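PDB 3RNL: sulfotransferase from Alicyclobacillus acidocaldarius subsp. acidocaldarius, which probably transfers a sulfo group to an acceptor, presumably from PAPS as in related sulfotransferases of the P-loop NTPase-like fold. Local coordinates for residues L116-R122 and Y161-Y167; A123-Y127 and S139-S143. Where two conformers were deposited one is given. Residue numbers count along the deposited sequence, not the author numbering.

How the contacts relate
Both contacts are made by consecutive parts of one helix, 119-132: contact 1 involves its first turn and the end of the strand before it, contact 2 the following turn and a half. Segment 139-143 falls within the chain loop that contact 1 closes, and the two contact centres are 12 Å apart. Tyr161 of contact 1 joins them. Tyr161 OH lies 2.7 Å from Ser143 OG, a probable hydrogen bond, and 3.5 Å from Tyr127 CD1, while Tyr161 CD1 packs 3.4 Å from Ala123 O. Nearer the strand end, Arg117 NH1 approaches Ser125 CB at 3.6 Å. Both contacts are away from the magnesium site formed by Ser29, His31 and Ile34.

Contact 1: residues L116-R122 and Y161-Y167; sequences LRNPVDR and YRAVGLY
Segment 116-122 leaves a strand at Leu116 and enters a helix at Pro119; segment 161-167 bends, with helical phi/psi over 161-164. They come closest at Pro119 and Gly165 (CA-CA 4.9 Å), where Gly165, lacking a side chain, permits the approach. Two hydrogen bonds link them: Tyr167 OH (chi1 m) donates to Arg117 O (2.7 Å) and Arg122 NH2 to Tyr161 O (3.1 Å). Arg122 is bent (chi2 -148°, chi3 p), which brings its guanidinium to Tyr161 O; Val164 CG1 lies over one face, 3.4 Å from Arg122 CZ, and Arg122 NH1 bonds Ala17 O. Water 1 joins Arg122 NE (2.8 Å), Pro119 O (2.8 Å) and Tyr161 O (2.7 Å). Leu116 CD2 makes a CH-pi contact 3.7 Å from the Tyr167 ring centroid. N-capped by Asn118 (OD1 to Val120 N, 3.0 Å), this strand-to-helix switch is that of P-loop-type alpha/beta folds; the loop before helix 167-178 packs on it. Leu116 makes backbone hydrogen bonds to Ile186 of parallel strand 183-187, and Pro119 touches Phe283 of helix 273-294.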
loop_
_atom_site.group_PDB
_atom_site.type_symbol
_atom_site.label_atom_id
_atom_site.label_comp_id
_atom_site.label_asym_id
_atom_site.label_seq_id
_atom_site.Cartn_x
_atom_site.Cartn_y
_atom_site.Cartn_z
ATOM N N LEU A 116 1.033 -3.054 6.598
ATOM C CA LEU A 116 1.775 -4.239 6.181
ATOM C C LEU A 116 1.095 -5.488 6.680
ATOM O O LEU A 116 0.543 -5.520 7.769
ATOM C CB LEU A 116 3.206 -4.204 6.738
ATOM C CG LEU A 116 4.024 -2.950 6.422
ATOM C CD1 LEU A 116 5.385 -3.006 7.140
ATOM C CD2 LEU A 116 4.235 -2.799 4.914
ATOM N N ARG A 117 1.193 -6.538 5.883
ATOM C CA ARG A 117 0.602 -7.808 6.231
ATOM C C ARG A 117 1.677 -8.876 6.063
ATOM O O ARG A 117 2.581 -8.699 5.257
ATOM C CB ARG A 117 -0.514 -8.064 5.236
ATOM C CG ARG A 117 -1.212 -9.343 5.411
ATOM C CD ARG A 117 -2.277 -9.420 4.384
ATOM N NE ARG A 117 -3.155 -10.545 4.628
ATOM C CZ ARG A 117 -4.192 -10.825 3.858
ATOM N NH1 ARG A 117 -4.466 -10.054 2.807
ATOM N NH2 ARG A 117 -4.951 -11.860 4.149
ATOM N N ASN A 118 1.553 -10.006 6.756
ATOM C CA ASN A 118 2.535 -11.079 6.584
ATOM C C ASN A 118 2.685 -11.284 5.074
ATOM O O ASN A 118 1.702 -11.533 4.371
ATOM C CB ASN A 118 1.972 -12.349 7.228
ATOM C CG ASN A 118 2.843 -13.582 7.021
ATOM O OD1 ASN A 118 3.726 -13.617 6.163
ATOM N ND2 ASN A 118 2.583 -14.616 7.828
ATOM N N PRO A 119 3.919 -11.159 4.557
ATOM C CA PRO A 119 4.083 -11.144 3.094
ATOM C C PRO A 119 3.746 -12.483 2.437
ATOM O O PRO A 119 3.519 -12.519 1.229
ATOM C CB PRO A 119 5.576 -10.825 2.903
ATOM C CG PRO A 119 6.227 -11.175 4.231
ATOM C CD PRO A 119 5.171 -10.825 5.259
ATOM N N VAL A 120 3.729 -13.560 3.210
ATOM C CA VAL A 120 3.281 -14.844 2.675
ATOM C C VAL A 120 1.777 -14.766 2.340
ATOM O O VAL A 120 1.342 -15.156 1.252
ATOM C CB VAL A 120 3.531 -15.983 3.669
ATOM C CG1 VAL A 120 3.026 -17.309 3.084
ATOM C CG2 VAL A 120 5.021 -16.080 3.991
ATOM N N ASP A 121 0.990 -14.260 3.293
ATOM C CA ASP A 121 -0.454 -14.095 3.093
ATOM C C ASP A 121 -0.751 -13.049 2.035
ATOM O O ASP A 121 -1.716 -13.174 1.279
ATOM C CB ASP A 121 -1.139 -13.716 4.408
ATOM C CG ASP A 121 -1.076 -14.846 5.427
ATOM O OD1 ASP A 121 -1.523 -15.961 5.099
ATOM O OD2 ASP A 121 -0.571 -14.632 6.540
ATOM N N ARG A 122 0.056 -11.997 2.005
ATOM C CA ARG A 122 -0.129 -10.927 1.017
ATOM C C ARG A 122 0.029 -11.484 -0.398
ATOM O O ARG A 122 -0.746 -11.151 -1.308
ATOM C CB ARG A 122 0.900 -9.805 1.223
ATOM C CG ARG A 122 0.584 -8.524 0.421
ATOM C CD ARG A 122 1.850 -7.794 -0.016
ATOM N NE ARG A 122 2.508 -8.554 -1.081
ATOM C CZ ARG A 122 2.113 -8.541 -2.352
ATOM N NH1 ARG A 122 1.067 -7.792 -2.722
ATOM N NH2 ARG A 122 2.752 -9.284 -3.254
ATOM N N TYR A 161 4.831 -11.356 -6.572
ATOM C CA TYR A 161 4.399 -11.874 -5.290
ATOM C C TYR A 161 5.473 -11.619 -4.264
ATOM O O TYR A 161 5.193 -11.161 -3.156
ATOM C CB TYR A 161 4.156 -13.374 -5.402
ATOM C CG TYR A 161 3.016 -13.697 -6.324
ATOM C CD1 TYR A 161 1.739 -13.221 -6.071
ATOM C CD2 TYR A 161 3.213 -14.497 -7.447
ATOM C CE1 TYR A 161 0.685 -13.512 -6.924
ATOM C CE2 TYR A 161 2.171 -14.792 -8.299
ATOM C CZ TYR A 161 0.911 -14.308 -8.032
ATOM O OH TYR A 161 -0.127 -14.613 -8.887
ATOM N N ARG A 162 6.700 -11.947 -4.637
ATOM C CA ARG A 162 7.843 -11.773 -3.741
ATOM C C ARG A 162 8.315 -10.318 -3.666
ATOM O O ARG A 162 8.523 -9.789 -2.572
ATOM C CB ARG A 162 9.014 -12.679 -4.171
ATOM C CG ARG A 162 8.817 -14.170 -3.868
ATOM C CD ARG A 162 9.942 -15.010 -4.525
ATOM N NE ARG A 162 10.202 -16.258 -3.794
ATOM C CZ ARG A 162 9.671 -17.437 -4.107
ATOM N NH1 ARG A 162 8.845 -17.540 -5.137
ATOM N NH2 ARG A 162 9.969 -18.516 -3.391
ATOM N N ALA A 163 8.481 -9.664 -4.817
ATOM C CA ALA A 163 9.144 -8.360 -4.811
ATOM C C ALA A 163 8.364 -7.346 -3.976
ATOM O O ALA A 163 8.943 -6.542 -3.233
ATOM C CB ALA A 163 9.342 -7.839 -6.233
ATOM N N VAL A 164 7.045 -7.383 -4.093
ATOM C CA VAL A 164 6.209 -6.401 -3.401
ATOM C C VAL A 164 6.174 -6.646 -1.885
ATOM O O VAL A 164 5.945 -5.725 -1.096
ATOM C CB VAL A 164 4.789 -6.365 -4.034
ATOM C CG1 VAL A 164 3.793 -5.640 -3.143
ATOM C CG2 VAL A 164 4.880 -5.703 -5.415
ATOM N N GLY A 165 6.425 -7.882 -1.485
ATOM C CA GLY A 165 6.435 -8.242 -0.076
ATOM C C GLY A 165 7.776 -8.035 0.620
ATOM O O GLY A 165 7.860 -8.246 1.841
ATOM N N LEU A 166 8.822 -7.604 -0.090
ATOM C CA LEU A 166 10.036 -7.395 0.688
ATOM C C LEU A 166 9.979 -5.937 1.120
ATOM O O LEU A 166 10.625 -5.049 0.548
ATOM C CB LEU A 166 11.240 -7.617 -0.237
ATOM C CG LEU A 166 11.462 -9.067 -0.702
ATOM C CD1 LEU A 166 12.405 -9.162 -1.911
ATOM C CD2 LEU A 166 12.015 -9.869 0.465
ATOM N N TYR A 167 9.450 -5.753 2.322
ATOM C CA TYR A 167 9.038 -4.424 2.753
ATOM C C TYR A 167 10.191 -3.593 3.270
ATOM O O TYR A 167 10.107 -2.367 3.272
ATOM C CB TYR A 167 8.022 -4.503 3.888
ATOM C CG TYR A 167 6.735 -5.253 3.607
ATOM C CD1 TYR A 167 5.977 -5.012 2.459
ATOM C CD2 TYR A 167 6.262 -6.177 4.525
ATOM C CE1 TYR A 167 4.763 -5.705 2.242
ATOM C CE2 TYR A 167 5.079 -6.875 4.315
ATOM C CZ TYR A 167 4.333 -6.628 3.173
ATOM O OH TYR A 167 3.152 -7.320 3.000
HETATM O O HOH W 1 4.368 -10.639 -0.608
#

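Contact 2: residues A123-Y127 and S139-S143; sequences AFSAY and SFRES
Residues 123-127 are regular helix, with Tyr127 N bonded to Ala123 O (3.0 Å); 140-143 begin a second helix, and the segments come nearest at Tyr127 and Phe140 (CA-CA 6.6 Å). Ala123 starts the contact, its CB 4.2 Å from Phe140 CZ. Phe124 (chi1 t) points the edge of its ring at the face of Phe140 in a T-shaped pair, with centroids 5.1 Å apart, planes at 79° and Phe124 CD1 3.7 Å from Phe140 CD2. Tyr127 (chi1 t) receives Phe140 CB over its face, a CH-pi contact 3.7 Å from the ring centroid; Tyr127 CD1 meets Ser143 CB at 4.0 Å, while the Tyr127 hydroxyl is hydrogen-bonded to Leu138 O. Phe140 (chi1 t) completes an aromatic cluster with Phe124 and Tyr127. Ser139 and Glu142 form a capping box: Ser139 OG accepts from Glu142 N (3.1 Å), and Glu142 OE1 from Ser139 N (3.2 Å). The cluster joins helices 119-132 and 140-145, with Phe140 touching Leu275 and Leu279 of helix 273-294.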
loop_
_atom_site.group_PDB
_atom_site.type_symbol
_atom_site.label_atom_id
_atom_site.label_comp_id
_atom_site.label_asym_id
_atom_site.label_seq_id
_atom_site.Cartn_x
_atom_site.Cartn_y
_atom_site.Cartn_z
ATOM N N ALA A 123 1.046 -12.321 -0.593
ATOM C CA ALA A 123 1.274 -12.915 -1.912
ATOM C C ALA A 123 0.055 -13.726 -2.334
ATOM O O ALA A 123 -0.407 -13.641 -3.474
ATOM C CB ALA A 123 2.531 -13.802 -1.894
ATOM N N PHE A 124 -0.472 -14.527 -1.416
ATOM C CA PHE A 124 -1.608 -15.374 -1.767
ATOM C C PHE A 124 -2.842 -14.522 -2.060
ATOM O O PHE A 124 -3.648 -14.865 -2.934
ATOM C CB PHE A 124 -1.898 -16.382 -0.655
ATOM C CG PHE A 124 -2.771 -17.524 -1.095
ATOM C CD1 PHE A 124 -2.361 -18.365 -2.121
ATOM C CD2 PHE A 124 -3.976 -17.770 -0.470
ATOM C CE1 PHE A 124 -3.160 -19.425 -2.526
ATOM C CE2 PHE A 124 -4.775 -18.833 -0.862
ATOM C CZ PHE A 124 -4.371 -19.652 -1.894
ATOM N N SER A 125 -2.992 -13.420 -1.328
ATOM C CA SER A 125 -4.098 -12.503 -1.574
ATOM C C SER A 125 -4.032 -11.888 -2.977
ATOM O O SER A 125 -5.057 -11.739 -3.652
ATOM C CB SER A 125 -4.123 -11.392 -0.519
ATOM O OG SER A 125 -5.225 -10.542 -0.736
ATOM N N ALA A 126 -2.832 -11.514 -3.409
ATOM C CA ALA A 126 -2.653 -10.972 -4.757
ATOM C C ALA A 126 -3.018 -12.032 -5.795
ATOM O O ALA A 126 -3.698 -11.741 -6.780
ATOM C CB ALA A 126 -1.228 -10.500 -4.966
ATOM N N TYR A 127 -2.573 -13.261 -5.555
ATOM C CA TYR A 127 -2.903 -14.378 -6.437
ATOM C C TYR A 127 -4.422 -14.548 -6.552
ATOM O O TYR A 127 -4.966 -14.619 -7.660
ATOM C CB TYR A 127 -2.268 -15.673 -5.919
ATOM C CG TYR A 127 -2.768 -16.900 -6.655
ATOM C CD1 TYR A 127 -2.385 -17.145 -7.965
ATOM C CD2 TYR A 127 -3.624 -17.798 -6.040
ATOM C CE1 TYR A 127 -2.853 -18.277 -8.655
ATOM C CE2 TYR A 127 -4.098 -18.921 -6.715
ATOM C CZ TYR A 127 -3.706 -19.151 -8.017
ATOM O OH TYR A 127 -4.181 -20.264 -8.689
ATOM N N SER A 139 -2.085 -22.379 -11.303
ATOM C CA SER A 139 -2.008 -22.596 -9.866
ATOM C C SER A 139 -1.088 -21.546 -9.243
ATOM O O SER A 139 -0.291 -20.911 -9.934
ATOM C CB SER A 139 -1.441 -23.980 -9.568
ATOM O OG SER A 139 -0.073 -24.052 -9.955
ATOM N N PHE A 140 -1.229 -21.333 -7.942
ATOM C CA PHE A 140 -0.366 -20.383 -7.244
ATOM C C PHE A 140 1.084 -20.833 -7.388
ATOM O O PHE A 140 1.987 -20.016 -7.570
ATOM C CB PHE A 140 -0.777 -20.315 -5.771
ATOM C CG PHE A 140 0.056 -19.374 -4.932
ATOM C CD1 PHE A 140 0.228 -18.050 -5.306
ATOM C CD2 PHE A 140 0.646 -19.822 -3.760
ATOM C CE1 PHE A 140 0.994 -17.172 -4.510
ATOM C CE2 PHE A 140 1.408 -18.957 -2.970
ATOM C CZ PHE A 140 1.565 -17.635 -3.342
ATOM N N ARG A 141 1.313 -22.144 -7.320
ATOM C CA ARG A 141 2.676 -22.660 -7.423
ATOM C C ARG A 141 3.325 -22.246 -8.748
ATOM O O ARG A 141 4.475 -21.785 -8.775
ATOM C CB ARG A 141 2.690 -24.187 -7.286
ATOM C CG ARG A 141 4.082 -24.749 -7.124
ATOM C CD ARG A 141 4.063 -26.274 -7.111
ATOM N NE ARG A 141 3.332 -26.882 -5.991
ATOM C CZ ARG A 141 3.802 -26.977 -4.749
ATOM N NH1 ARG A 141 4.985 -26.456 -4.443
ATOM N NH2 ARG A 141 3.086 -27.584 -3.803
ATOM N N GLU A 142 2.583 -22.422 -9.838
ATOM C CA GLU A 142 3.044 -22.036 -11.172
ATOM C C GLU A 142 3.162 -20.527 -11.321
ATOM O O GLU A 142 4.081 -20.025 -11.967
ATOM C CB GLU A 142 2.082 -22.560 -12.241
ATOM C CG GLU A 142 2.031 -24.073 -12.364
ATOM C CD GLU A 142 0.945 -24.531 -13.325
ATOM O OE1 GLU A 142 -0.254 -24.431 -12.973
ATOM O OE2 GLU A 142 1.291 -24.974 -14.439
ATOM N N SER A 143 2.214 -19.808 -10.732
ATOM C CA SER A 143 2.190 -18.340 -10.816
ATOM C C SER A 143 3.423 -17.750 -10.114
ATOM O O SER A 143 4.048 -16.810 -10.611
ATOM C CB SER A 143 0.880 -17.795 -10.222
ATOM O OG SER A 143 0.601 -16.460 -10.662
#